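Local coordinates for calcium uptake protein 3, mitochondrial (PDB 6AGI) that senses mitochondrial calcium through its EF-hands and, as a disulfide-linked heterodimer with MICU1, regulates the mitochondrial calcium uniporter channel in the central nervous system and skeletal muscle, at residues Thr34-Asp37 / Phe38-Val42; Leu96-Ile99 / Leu100-His104; Gly106-Ile109 / Ala110-Phe114; Asp229-Arg232 / Phe233-Leu237; Phe300-Leu303 / Asn304-Asp308. All coordinates share one frame; numbering follows the deposited sequence.

Contact 1: Thr34-Asp37 / Phe38-Val42; sequences TPYD and FILAV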
# COMPACT_ATOMS: atom_id res chain seq x y z
N THR B 34 -16.21 -17.25 -20.43
CA THR B 34 -16.11 -18.57 -19.82
C THR B 34 -14.88 -18.63 -18.93
O THR B 34 -14.03 -17.73 -18.97
CB THR B 34 -16.06 -19.65 -20.88
OG1 THR B 34 -14.97 -19.39 -21.76
CG2 THR B 34 -17.36 -19.70 -21.63
N PRO B 35 -14.76 -19.67 -18.10
CA PRO B 35 -13.52 -19.78 -17.31
C PRO B 35 -12.27 -19.84 -18.18
O PRO B 35 -11.26 -19.21 -17.83
CB PRO B 35 -13.74 -21.07 -16.51
CG PRO B 35 -15.25 -21.14 -16.38
CD PRO B 35 -15.78 -20.64 -17.68
N TYR B 36 -12.33 -20.53 -19.33
CA TYR B 36 -11.18 -20.47 -20.24
C TYR B 36 -10.96 -19.04 -20.74
O TYR B 36 -9.83 -18.53 -20.71
CB TYR B 36 -11.37 -21.44 -21.42
CG TYR B 36 -10.13 -21.62 -22.27
CD1 TYR B 36 -8.86 -21.62 -21.68
CD2 TYR B 36 -10.21 -21.80 -23.63
CE1 TYR B 36 -7.70 -21.79 -22.44
CE2 TYR B 36 -9.05 -21.97 -24.42
CZ TYR B 36 -7.80 -21.96 -23.81
OH TYR B 36 -6.64 -22.13 -24.55
N ASP B 37 -12.04 -18.33 -21.10
CA ASP B 37 -11.88 -16.97 -21.60
C ASP B 37 -11.24 -16.07 -20.56
O ASP B 37 -10.44 -15.20 -20.90
CB ASP B 37 -13.22 -16.35 -21.99
CG ASP B 37 -13.77 -16.88 -23.27
OD1 ASP B 37 -12.98 -17.06 -24.23
OD2 ASP B 37 -15.01 -17.04 -23.33
N PHE B 38 -11.55 -16.30 -19.28
CA PHE B 38 -10.88 -15.55 -18.23
C PHE B 38 -9.39 -15.92 -18.14
O PHE B 38 -8.53 -15.03 -18.04
CB PHE B 38 -11.60 -15.75 -16.91
CG PHE B 38 -10.87 -15.14 -15.78
CD1 PHE B 38 -10.91 -13.77 -15.56
CD2 PHE B 38 -10.07 -15.93 -14.97
CE1 PHE B 38 -10.21 -13.22 -14.54
CE2 PHE B 38 -9.36 -15.37 -13.94
CZ PHE B 38 -9.44 -14.01 -13.73
N ILE B 39 -9.08 -17.22 -18.14
CA ILE B 39 -7.68 -17.64 -18.13
C ILE B 39 -6.89 -16.96 -19.24
O ILE B 39 -5.75 -16.50 -19.04
CB ILE B 39 -7.57 -19.17 -18.21
CG1 ILE B 39 -8.22 -19.80 -16.96
CG2 ILE B 39 -6.11 -19.58 -18.37
CD1 ILE B 39 -8.23 -21.33 -16.96
N LEU B 40 -7.46 -16.92 -20.45
CA LEU B 40 -6.80 -16.23 -21.55
C LEU B 40 -6.70 -14.74 -21.26
O LEU B 40 -5.63 -14.14 -21.45
CB LEU B 40 -7.55 -16.49 -22.85
CG LEU B 40 -7.40 -17.95 -23.33
CD1 LEU B 40 -8.26 -18.32 -24.53
CD2 LEU B 40 -5.92 -18.28 -23.58
N ALA B 41 -7.77 -14.15 -20.71
CA ALA B 41 -7.79 -12.71 -20.45
C ALA B 41 -6.69 -12.28 -19.50
O ALA B 41 -6.20 -11.15 -19.59
CB ALA B 41 -9.15 -12.30 -19.88
N VAL B 42 -6.29 -13.15 -18.58
CA VAL B 42 -5.25 -12.79 -17.62
C VAL B 42 -3.86 -13.33 -18.00
O VAL B 42 -2.87 -12.92 -17.38
CB VAL B 42 -5.64 -13.20 -16.19
CG1 VAL B 42 -6.97 -12.62 -15.89
CG2 VAL B 42 -5.72 -14.69 -16.03

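Contact 2: Leu96-Ile99 / Leu100-His104; sequences LLCI and LTKPH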
# COMPACT_ATOMS: atom_id res chain seq x y z
N LEU B 96 -12.56 -11.12 -9.92
CA LEU B 96 -11.43 -12.04 -10.08
C LEU B 96 -10.11 -11.29 -10.30
O LEU B 96 -9.09 -11.61 -9.66
CB LEU B 96 -11.72 -12.98 -11.24
CG LEU B 96 -12.96 -13.84 -11.05
CD1 LEU B 96 -13.36 -14.60 -12.34
CD2 LEU B 96 -12.65 -14.82 -9.92
N LEU B 97 -10.12 -10.28 -11.19
CA LEU B 97 -8.95 -9.42 -11.36
C LEU B 97 -8.50 -8.82 -10.05
O LEU B 97 -7.28 -8.69 -9.79
CB LEU B 97 -9.21 -8.28 -12.33
CG LEU B 97 -9.35 -8.63 -13.79
CD1 LEU B 97 -9.70 -7.37 -14.56
CD2 LEU B 97 -8.01 -9.21 -14.17
N CYS B 98 -9.44 -8.32 -9.28
CA CYS B 98 -9.09 -7.71 -8.01
C CYS B 98 -8.41 -8.71 -7.08
O CYS B 98 -7.40 -8.38 -6.44
CB CYS B 98 -10.36 -7.11 -7.41
SG CYS B 98 -10.22 -6.50 -5.74
N ILE B 99 -8.95 -9.94 -7.00
CA ILE B 99 -8.34 -11.02 -6.22
C ILE B 99 -6.87 -11.22 -6.60
O ILE B 99 -6.00 -11.37 -5.73
CB ILE B 99 -9.13 -12.33 -6.35
CG1 ILE B 99 -10.44 -12.26 -5.59
CG2 ILE B 99 -8.31 -13.50 -5.86
CD1 ILE B 99 -11.33 -13.47 -5.87
N LEU B 100 -6.60 -11.32 -7.90
CA LEU B 100 -5.23 -11.53 -8.36
C LEU B 100 -4.22 -10.53 -7.76
O LEU B 100 -3.03 -10.85 -7.64
CB LEU B 100 -5.20 -11.50 -9.88
CG LEU B 100 -5.85 -12.69 -10.59
CD1 LEU B 100 -5.55 -12.66 -12.07
CD2 LEU B 100 -5.35 -13.99 -9.96
N THR B 101 -4.65 -9.31 -7.39
CA THR B 101 -3.68 -8.35 -6.85
C THR B 101 -3.61 -8.32 -5.33
O THR B 101 -2.70 -7.69 -4.78
CB THR B 101 -3.99 -6.92 -7.35
OG1 THR B 101 -5.24 -6.49 -6.83
CG2 THR B 101 -4.06 -6.88 -8.86
N LYS B 102 -4.56 -8.96 -4.63
CA LYS B 102 -4.62 -8.84 -3.18
C LYS B 102 -3.50 -9.62 -2.50
O LYS B 102 -3.13 -10.70 -2.96
CB LYS B 102 -5.96 -9.31 -2.62
CG LYS B 102 -7.08 -8.32 -2.82
CD LYS B 102 -8.32 -8.75 -2.05
CE LYS B 102 -9.52 -7.82 -2.31
NZ LYS B 102 -10.16 -7.98 -3.64
N PRO B 103 -2.98 -9.12 -1.39
CA PRO B 103 -2.13 -9.95 -0.54
C PRO B 103 -3.04 -10.86 0.26
O PRO B 103 -4.26 -10.72 0.26
CB PRO B 103 -1.41 -8.93 0.36
CG PRO B 103 -1.85 -7.56 -0.14
CD PRO B 103 -3.18 -7.79 -0.79
N HIS B 104 -2.42 -11.84 0.92
CA HIS B 104 -3.24 -12.82 1.63
C HIS B 104 -4.07 -12.15 2.74
O HIS B 104 -5.29 -12.37 2.83
CB HIS B 104 -2.36 -13.94 2.17
CG HIS B 104 -1.81 -14.83 1.10
ND1 HIS B 104 -2.52 -15.90 0.61
CD2 HIS B 104 -0.61 -14.84 0.46
CE1 HIS B 104 -1.80 -16.53 -0.30
NE2 HIS B 104 -0.64 -15.90 -0.42

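Contact 3: Gly106-Ile109 / Ala110-Phe114; sequences GFRI and AFNMF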
# COMPACT_ATOMS: atom_id res chain seq x y z
N GLY B 106 -5.23 -9.38 2.67
CA GLY B 106 -6.31 -8.67 2.04
C GLY B 106 -7.54 -9.52 1.87
O GLY B 106 -8.64 -8.96 1.78
N PHE B 107 -7.39 -10.85 1.82
CA PHE B 107 -8.56 -11.70 1.65
C PHE B 107 -9.51 -11.46 2.81
O PHE B 107 -10.74 -11.45 2.63
CB PHE B 107 -8.19 -13.20 1.60
CG PHE B 107 -7.24 -13.60 0.49
CD1 PHE B 107 -6.87 -12.71 -0.52
CD2 PHE B 107 -6.66 -14.87 0.51
CE1 PHE B 107 -5.97 -13.10 -1.52
CE2 PHE B 107 -5.75 -15.26 -0.48
CZ PHE B 107 -5.40 -14.38 -1.50
N ARG B 108 -8.95 -11.23 4.00
CA ARG B 108 -9.77 -10.92 5.16
C ARG B 108 -10.37 -9.53 5.03
O ARG B 108 -11.56 -9.35 5.35
CB ARG B 108 -8.95 -11.01 6.43
CG ARG B 108 -9.74 -10.81 7.66
CD ARG B 108 -8.81 -10.80 8.87
NE ARG B 108 -7.89 -11.95 8.89
CZ ARG B 108 -8.07 -13.08 9.59
NH1 ARG B 108 -9.15 -13.24 10.35
NH2 ARG B 108 -7.16 -14.04 9.52
N ILE B 109 -9.59 -8.54 4.56
CA ILE B 109 -10.22 -7.24 4.35
C ILE B 109 -11.40 -7.37 3.37
O ILE B 109 -12.45 -6.75 3.56
CB ILE B 109 -9.20 -6.20 3.87
CG1 ILE B 109 -8.24 -5.81 4.98
CG2 ILE B 109 -9.88 -4.91 3.38
CD1 ILE B 109 -6.90 -5.23 4.45
N ALA B 110 -11.26 -8.21 2.35
CA ALA B 110 -12.31 -8.37 1.34
C ALA B 110 -13.55 -9.05 1.92
O ALA B 110 -14.67 -8.54 1.79
CB ALA B 110 -11.76 -9.16 0.16
N PHE B 111 -13.35 -10.19 2.59
CA PHE B 111 -14.44 -10.88 3.29
C PHE B 111 -15.21 -9.94 4.21
O PHE B 111 -16.46 -9.90 4.18
CB PHE B 111 -13.88 -12.05 4.11
CG PHE B 111 -14.93 -12.85 4.80
CD1 PHE B 111 -15.62 -13.84 4.12
CD2 PHE B 111 -15.26 -12.59 6.11
CE1 PHE B 111 -16.62 -14.58 4.74
CE2 PHE B 111 -16.27 -13.32 6.75
CZ PHE B 111 -16.95 -14.31 6.06
N ASN B 112 -14.49 -9.17 5.04
CA ASN B 112 -15.18 -8.23 5.91
C ASN B 112 -15.87 -7.13 5.11
O ASN B 112 -16.97 -6.70 5.47
CB ASN B 112 -14.19 -7.62 6.90
CG ASN B 112 -13.85 -8.57 8.00
OD1 ASN B 112 -14.60 -9.53 8.25
ND2 ASN B 112 -12.71 -8.34 8.67
N MET B 113 -15.29 -6.70 3.99
CA MET B 113 -16.02 -5.74 3.18
C MET B 113 -17.32 -6.32 2.65
O MET B 113 -18.26 -5.57 2.37
CB MET B 113 -15.15 -5.25 2.01
CG MET B 113 -14.18 -4.14 2.40
SD MET B 113 -15.06 -2.69 2.96
CE MET B 113 -15.21 -1.86 1.38
N PHE B 114 -17.41 -7.64 2.53
CA PHE B 114 -18.65 -8.27 2.06
C PHE B 114 -19.67 -8.48 3.17
O PHE B 114 -20.87 -8.28 2.95
CB PHE B 114 -18.31 -9.60 1.40
CG PHE B 114 -18.04 -9.51 -0.08
CD1 PHE B 114 -19.11 -9.44 -0.97
CD2 PHE B 114 -16.74 -9.54 -0.57
CE1 PHE B 114 -18.87 -9.38 -2.34
CE2 PHE B 114 -16.50 -9.48 -1.93
CZ PHE B 114 -17.55 -9.39 -2.81

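Contact 4: Asp229-Arg232 / Phe233-Leu237; sequences DFYR and FMDNL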
# COMPACT_ATOMS: atom_id res chain seq x y z
N ASP B 229 -13.54 -20.68 3.38
CA ASP B 229 -13.74 -20.99 1.96
C ASP B 229 -13.36 -19.83 1.06
O ASP B 229 -12.75 -20.03 0.00
CB ASP B 229 -15.19 -21.40 1.66
CG ASP B 229 -15.72 -22.48 2.58
OD1 ASP B 229 -15.01 -23.49 2.75
OD2 ASP B 229 -16.88 -22.37 3.04
N PHE B 230 -13.69 -18.61 1.46
CA PHE B 230 -13.34 -17.40 0.72
C PHE B 230 -11.83 -17.31 0.51
O PHE B 230 -11.34 -17.13 -0.61
CB PHE B 230 -13.87 -16.22 1.53
CG PHE B 230 -14.11 -14.96 0.77
CD1 PHE B 230 -15.21 -14.83 -0.07
CD2 PHE B 230 -13.30 -13.85 0.99
CE1 PHE B 230 -15.46 -13.64 -0.74
CE2 PHE B 230 -13.54 -12.66 0.34
CZ PHE B 230 -14.63 -12.56 -0.53
N TYR B 231 -11.08 -17.45 1.61
CA TYR B 231 -9.63 -17.49 1.55
C TYR B 231 -9.16 -18.57 0.60
O TYR B 231 -8.22 -18.37 -0.18
CB TYR B 231 -9.06 -17.73 2.95
CG TYR B 231 -7.55 -17.63 3.05
CD1 TYR B 231 -6.73 -18.63 2.56
CD2 TYR B 231 -6.96 -16.55 3.68
CE1 TYR B 231 -5.35 -18.53 2.66
CE2 TYR B 231 -5.58 -16.45 3.79
CZ TYR B 231 -4.78 -17.46 3.27
OH TYR B 231 -3.42 -17.38 3.37
N ARG B 232 -9.79 -19.75 0.66
CA ARG B 232 -9.27 -20.82 -0.17
C ARG B 232 -9.55 -20.57 -1.64
O ARG B 232 -8.71 -20.91 -2.49
CB ARG B 232 -9.84 -22.16 0.28
CG ARG B 232 -9.30 -22.61 1.60
CD ARG B 232 -9.65 -24.05 1.92
NE ARG B 232 -11.02 -24.19 2.39
CZ ARG B 232 -11.33 -24.47 3.66
NH1 ARG B 232 -10.37 -24.61 4.56
NH2 ARG B 232 -12.61 -24.58 4.02
N PHE B 233 -10.69 -19.96 -1.97
CA PHE B 233 -10.96 -19.62 -3.35
C PHE B 233 -9.93 -18.62 -3.88
O PHE B 233 -9.38 -18.82 -4.97
CB PHE B 233 -12.36 -19.06 -3.51
CG PHE B 233 -12.66 -18.65 -4.92
CD1 PHE B 233 -12.91 -19.61 -5.89
CD2 PHE B 233 -12.67 -17.32 -5.29
CE1 PHE B 233 -13.17 -19.25 -7.19
CE2 PHE B 233 -12.93 -16.95 -6.60
CZ PHE B 233 -13.18 -17.91 -7.56
N MET B 234 -9.65 -17.53 -3.12
CA MET B 234 -8.68 -16.56 -3.63
C MET B 234 -7.25 -17.11 -3.66
O MET B 234 -6.50 -16.85 -4.61
CB MET B 234 -8.68 -15.22 -2.87
CG MET B 234 -10.00 -14.44 -2.85
SD MET B 234 -10.33 -13.22 -1.63
CE MET B 234 -9.37 -11.91 -2.36
N ASP B 235 -6.87 -17.92 -2.67
CA ASP B 235 -5.55 -18.54 -2.71
C ASP B 235 -5.44 -19.49 -3.90
O ASP B 235 -4.44 -19.49 -4.63
CB ASP B 235 -5.28 -19.22 -1.36
CG ASP B 235 -3.87 -19.77 -1.22
OD1 ASP B 235 -2.90 -19.10 -1.61
OD2 ASP B 235 -3.74 -20.86 -0.64
N ASN B 236 -6.49 -20.27 -4.16
CA ASN B 236 -6.43 -21.22 -5.27
C ASN B 236 -6.47 -20.53 -6.62
O ASN B 236 -5.92 -21.07 -7.59
CB ASN B 236 -7.60 -22.20 -5.23
CG ASN B 236 -7.53 -23.12 -4.08
OD1 ASN B 236 -6.44 -23.39 -3.56
ND2 ASN B 236 -8.67 -23.71 -3.72
N LEU B 237 -7.07 -19.35 -6.70
CA LEU B 237 -7.08 -18.68 -7.99
C LEU B 237 -5.74 -18.03 -8.28
O LEU B 237 -5.26 -18.09 -9.42
CB LEU B 237 -8.19 -17.64 -8.06
CG LEU B 237 -8.22 -16.95 -9.43
CD1 LEU B 237 -8.95 -17.76 -10.50
CD2 LEU B 237 -8.79 -15.54 -9.34

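Contact 5: Phe300-Leu303 / Asn304-Asp308; sequences FQFL and NNLED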
# COMPACT_ATOMS: atom_id res chain seq x y z
N PHE B 300 5.96 -13.50 -6.89
CA PHE B 300 4.72 -12.75 -7.07
C PHE B 300 3.91 -12.56 -5.77
O PHE B 300 3.25 -11.52 -5.59
CB PHE B 300 3.94 -13.36 -8.22
CG PHE B 300 4.64 -13.17 -9.55
CD1 PHE B 300 4.52 -11.97 -10.24
CD2 PHE B 300 5.52 -14.12 -10.04
CE1 PHE B 300 5.20 -11.74 -11.42
CE2 PHE B 300 6.20 -13.91 -11.23
CZ PHE B 300 6.03 -12.71 -11.92
N GLN B 301 3.99 -13.48 -4.82
CA GLN B 301 3.41 -13.17 -3.51
C GLN B 301 4.06 -11.92 -2.93
O GLN B 301 3.37 -11.02 -2.41
CB GLN B 301 3.55 -14.37 -2.57
CG GLN B 301 2.38 -15.34 -2.68
CD GLN B 301 2.69 -16.73 -2.17
OE1 GLN B 301 3.74 -16.97 -1.55
NE2 GLN B 301 1.80 -17.67 -2.46
N PHE B 302 5.38 -11.84 -3.05
CA PHE B 302 6.11 -10.65 -2.60
C PHE B 302 5.65 -9.39 -3.33
O PHE B 302 5.47 -8.32 -2.71
CB PHE B 302 7.60 -10.88 -2.80
CG PHE B 302 8.40 -9.64 -2.81
CD1 PHE B 302 8.51 -8.85 -1.67
CD2 PHE B 302 9.01 -9.20 -3.97
CE1 PHE B 302 9.23 -7.68 -1.69
CE2 PHE B 302 9.73 -8.02 -3.99
CZ PHE B 302 9.84 -7.26 -2.85
N LEU B 303 5.39 -9.49 -4.65
CA LEU B 303 4.89 -8.30 -5.35
C LEU B 303 3.54 -7.89 -4.83
O LEU B 303 3.21 -6.69 -4.85
CB LEU B 303 4.79 -8.49 -6.86
CG LEU B 303 6.11 -8.49 -7.60
CD1 LEU B 303 5.91 -8.52 -9.12
CD2 LEU B 303 6.95 -7.33 -7.11
N ASN B 304 2.75 -8.83 -4.33
CA ASN B 304 1.50 -8.34 -3.78
C ASN B 304 1.67 -7.79 -2.38
O ASN B 304 0.77 -7.08 -1.90
CB ASN B 304 0.40 -9.40 -3.85
CG ASN B 304 -0.18 -9.51 -5.24
OD1 ASN B 304 0.10 -8.67 -6.09
ND2 ASN B 304 -0.99 -10.50 -5.48
N ASN B 305 2.81 -8.03 -1.74
CA ASN B 305 3.09 -7.46 -0.42
C ASN B 305 4.11 -6.32 -0.53
O ASN B 305 4.89 -6.03 0.40
CB ASN B 305 3.58 -8.56 0.50
CG ASN B 305 2.47 -9.17 1.31
OD1 ASN B 305 2.14 -10.36 1.15
ND2 ASN B 305 1.86 -8.37 2.17
N LEU B 306 4.13 -5.66 -1.69
CA LEU B 306 5.17 -4.68 -1.93
C LEU B 306 5.14 -3.52 -0.94
O LEU B 306 6.19 -2.95 -0.66
CB LEU B 306 5.09 -4.15 -3.36
CG LEU B 306 6.45 -3.56 -3.75
CD1 LEU B 306 7.47 -4.66 -3.97
CD2 LEU B 306 6.35 -2.69 -4.98
N GLU B 307 3.94 -3.15 -0.50
CA GLU B 307 3.77 -2.03 0.42
C GLU B 307 4.57 -2.31 1.67
O GLU B 307 5.48 -1.56 2.03
CB GLU B 307 2.29 -1.84 0.77
CG GLU B 307 1.50 -1.10 -0.29
CD GLU B 307 1.16 -1.97 -1.49
OE1 GLU B 307 1.57 -3.14 -1.50
OE2 GLU B 307 0.48 -1.47 -2.41
N ASP B 308 4.23 -3.40 2.33
CA ASP B 308 4.93 -3.80 3.55
C ASP B 308 6.43 -3.76 3.31
O ASP B 308 7.20 -3.28 4.16
CB ASP B 308 4.52 -5.20 4.00
CG ASP B 308 3.13 -5.24 4.65
OD1 ASP B 308 2.31 -4.34 4.34
OD2 ASP B 308 2.85 -6.12 5.51

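Contact 1: Thr34-Asp37 / Phe38-Val42
Tyr36 and Leu40 meet one turn apart at the start of helix 35-43, whose first turn is closed by a capping box between Thr34 and Asp37. The box has two reciprocal bonds. Asp37 N donates to Thr34 OG1 at 3.2 Å, and Thr34 N donates to Asp37 OD2 at 3.1 Å, reaching that oxygen on its anti side. Threonine suits the N-cap because its short hydroxyl can serve an amide with no helical carbonyl before it, and proline suits the next place, where a missing N-H costs nothing. Asp37 OD2 also bonds to Ser24 OG, which ties the start of the helix to the residue just before strand 25-27.

The tightly packed side belongs to Phe38, Ile39 and Ala41. Phe38 N closes on Thr34 O at 2.9 Å, and its ring is turned away into Tyr93 and Leu96 of helix 90-101. Ile39 leans on Ile244, while Ala41, small enough to sit close, touches Phe22. The looser side is that of Tyr36 and Leu40, both partly exposed, although Leu40 reaches Phe22 too. The tyrosine ring swings forward along the helix because its CG stands anti to the backbone N (chi1 -169°), and Lys83 makes a cation-pi contact with it. Over one face comes a methyl group in a CH-pi contact: Leu40 CD1 lies 3.9 Å from the centroid of the Tyr36 ring, 17° off the ring normal, while Leu40 CD2 stays 4.0 Å from Tyr36 OH.

Contact 2: Leu96-Ile99 / Leu100-His104
Cys98 O is held by two donors of Thr101, the hydroxyl OG1 at 2.9 Å and the backbone N at 3.1 Å. The two arrive differently: OG1 is tilted 19° from the carbonyl plane, whereas the amide stands well above it. The hydroxyl reaches back because OG1 sits between the backbone N and the carbonyl carbon (chi1 65°), a placement that suits threonine to the last turn of a helix. Next, Lys102 N bonds to Ile99 O at 3.0 Å, again from above the carbonyl plane. Two residues earlier the ordinary four-residue spacing still holds, with Leu100 N on Leu96 O at 3.1 Å. Helix 90-101 thus tightens to three-residue bonds as it ends, just ahead of Pro103, which has no N-H to continue them.

Outward from these bonds the contact is apolar packing. Leu100 CG rests 3.5 Å from Leu96 O, and its branched end meets Val42 and Leu237. Leu97 packs on Val42 too and on Phe318 of the second subunit, whose Asn314 makes a weak bond to Thr101 OG1. Putting a valine at Thr101 would remove the hydroxyl and probably leave Cys98 O with one donor fewer and that Asn314 without its weak mate. The chemistry implies that Cys98 O and Ile99 O are satisfied locally, while Asn304 ND2 takes up Leu100 O, where helix 90-101 gives way to helix 104-114.

Contact 3: Gly106-Ile109 / Ala110-Phe114
Gly106 O receives Ala110 N at 2.8 Å, the shortest of four successive helical bonds in helix 104-114, the entering helix of EF-hand 1. The next, from Phe111 N to Phe107 O, is 2.9 Å long and nearly straight, with an angle of 176° at the hydrogen. The helix delivers the chain directly to Asp115, the first calcium ligand of the loop.

Each face of the helix has its own kind of residue. Ala110 looks inward, its methyl 3.5 Å from Phe107 O, and a small side chain fits there because Lys102 and Phe230 press close. Phe111 CG lies anti to the backbone N (chi1 -177°), which carries its ring away from the preceding turn to meet Phe230 edge-to-face and to touch Val122 of the calcium loop. Large aromatic rings are suited to this place, where helix 104-114 packs on helix 227-250.

The exposed Arg108 runs side by side with Asn112, pointing the same way, with guanidinium and amide planes 61° apart. Only the aliphatic part of the arginine touches: Arg108 CG is 4.0 Å from Asn112 ND2. Asn112 borders the interface with the second subunit, packing on Val334 of that subunit. There Ile109 packs on Ala312 and Met113 on Val334, both of the second subunit; Arg330 of the same subunit bonds to Met113 O. Between these two apolar residues Ile109 CG2 comes within 4.5 Å of Met113 CG, which itself rests 3.3 Å from Ile109 O.

Contact 4: Asp229-Arg232 / Phe233-Leu237
Phe233 N bonds to Asp229 O at 2.9 Å, and three more regular four-residue bonds follow, up to Asn236 N on Arg232 O, so this part of helix 227-250 is unbroken alpha-helix. Its buried side is carried by Phe230 and Met234, which lie alongside each other and point the same way. Their Met-aromatic contact is oblique: Met234 SD is 4.4 Å from the centroid of the Phe230 ring, 38° off the normal, and 3.8 Å from Phe230 CE2. A flexible, polarisable thioether suits this place, since the chain bends at chi3 (79°) and also reaches Phe107 and Ile99 on two other helices. Phe233 turns a different way, toward Phe216 and Phe79.

Tyr231 and Asp235 are partly exposed and touch through carbon, Tyr231 CE1 being 4.1 Å from Asp235 CB. The tyrosine ring also meets Phe107 edge-to-face. On the outer side Arg232 NH2 forms a salt bridge with Asp229 OD1 at 2.9 Å, approaching on the anti side, 31° out of the carboxylate plane. Asn236 suits its place because a short amide can lie back along the helix, its CB 3.2 Å from Arg232 O. A glycine at Asn236 would strip off this amide and is likely to uncover Arg232 O and let the turn flex more. The chemistry is that of an amphipathic helix: sulfur and rings face the core, Asp229 and Arg232 pair on the outer side, and Asp235 lies on His104.

Contact 5: Phe300-Leu303 / Asn304-Asp308
The ring of Phe302 takes Leu306 obliquely, Leu306 CD1 standing 3.7 Å from Phe302 CZ, while Phe309 and Phe340 meet the same ring in edge-to-face fashion. This is the end of helix 293-304, the exit helix of the degenerate EF-hand 2, at its junction with helix 306-312. Phe302 CG is anti to its own amide nitrogen (chi1 161°), which sends the ring forward to the leucine of the next helix. An aromatic suits this junction, since one broad side chain spans both helices and the wall made by Val332 and Leu338. Leu303 adds to the apolar patch: it lies beside Leu306, with Leu303 CD2 4.2 Å from Leu306 CD1.

The backbone loosens as the side chains pack. Asn304 N still bonds to Phe300 O at 3.0 Å. Asn305 N then turns to Phe302 O at 2.8 Å, standing 67° out of the carbonyl plane, and makes a second, weak bond to Gln301 O. Asn305 is in the N-cap position of the second helix, a usual place for asparagine, although its side chain makes no capping bond. The last link is long and weak: Leu306 N reaches Leu303 O at 3.4 Å.

Contacts 2, 3 and 4 form one cluster, with centres 10 to 12 Å apart. The methionine of contact 4 is wedged between the other two, Met234 CE lying 3.4 Å from Ile99 CG1 and 3.2 Å from Phe107 CD1. Contact 1 joins the cluster through Phe38 CZ, 3.5 Å from Leu96 CB. Contact 5 comes from the degenerate EF-hand 2 and is bonded to contact 2, probably by Asn304 ND2 to Leu100 O at 3.0 Å. Contact 3 stands nearest the first calcium site, the side chain of Phe111 being about 4 Å from that of Asp115, whereas contacts 1 and 2 lie away from the calcium-binding residues. Contacts 2, 3 and 5 also touch the second subunit.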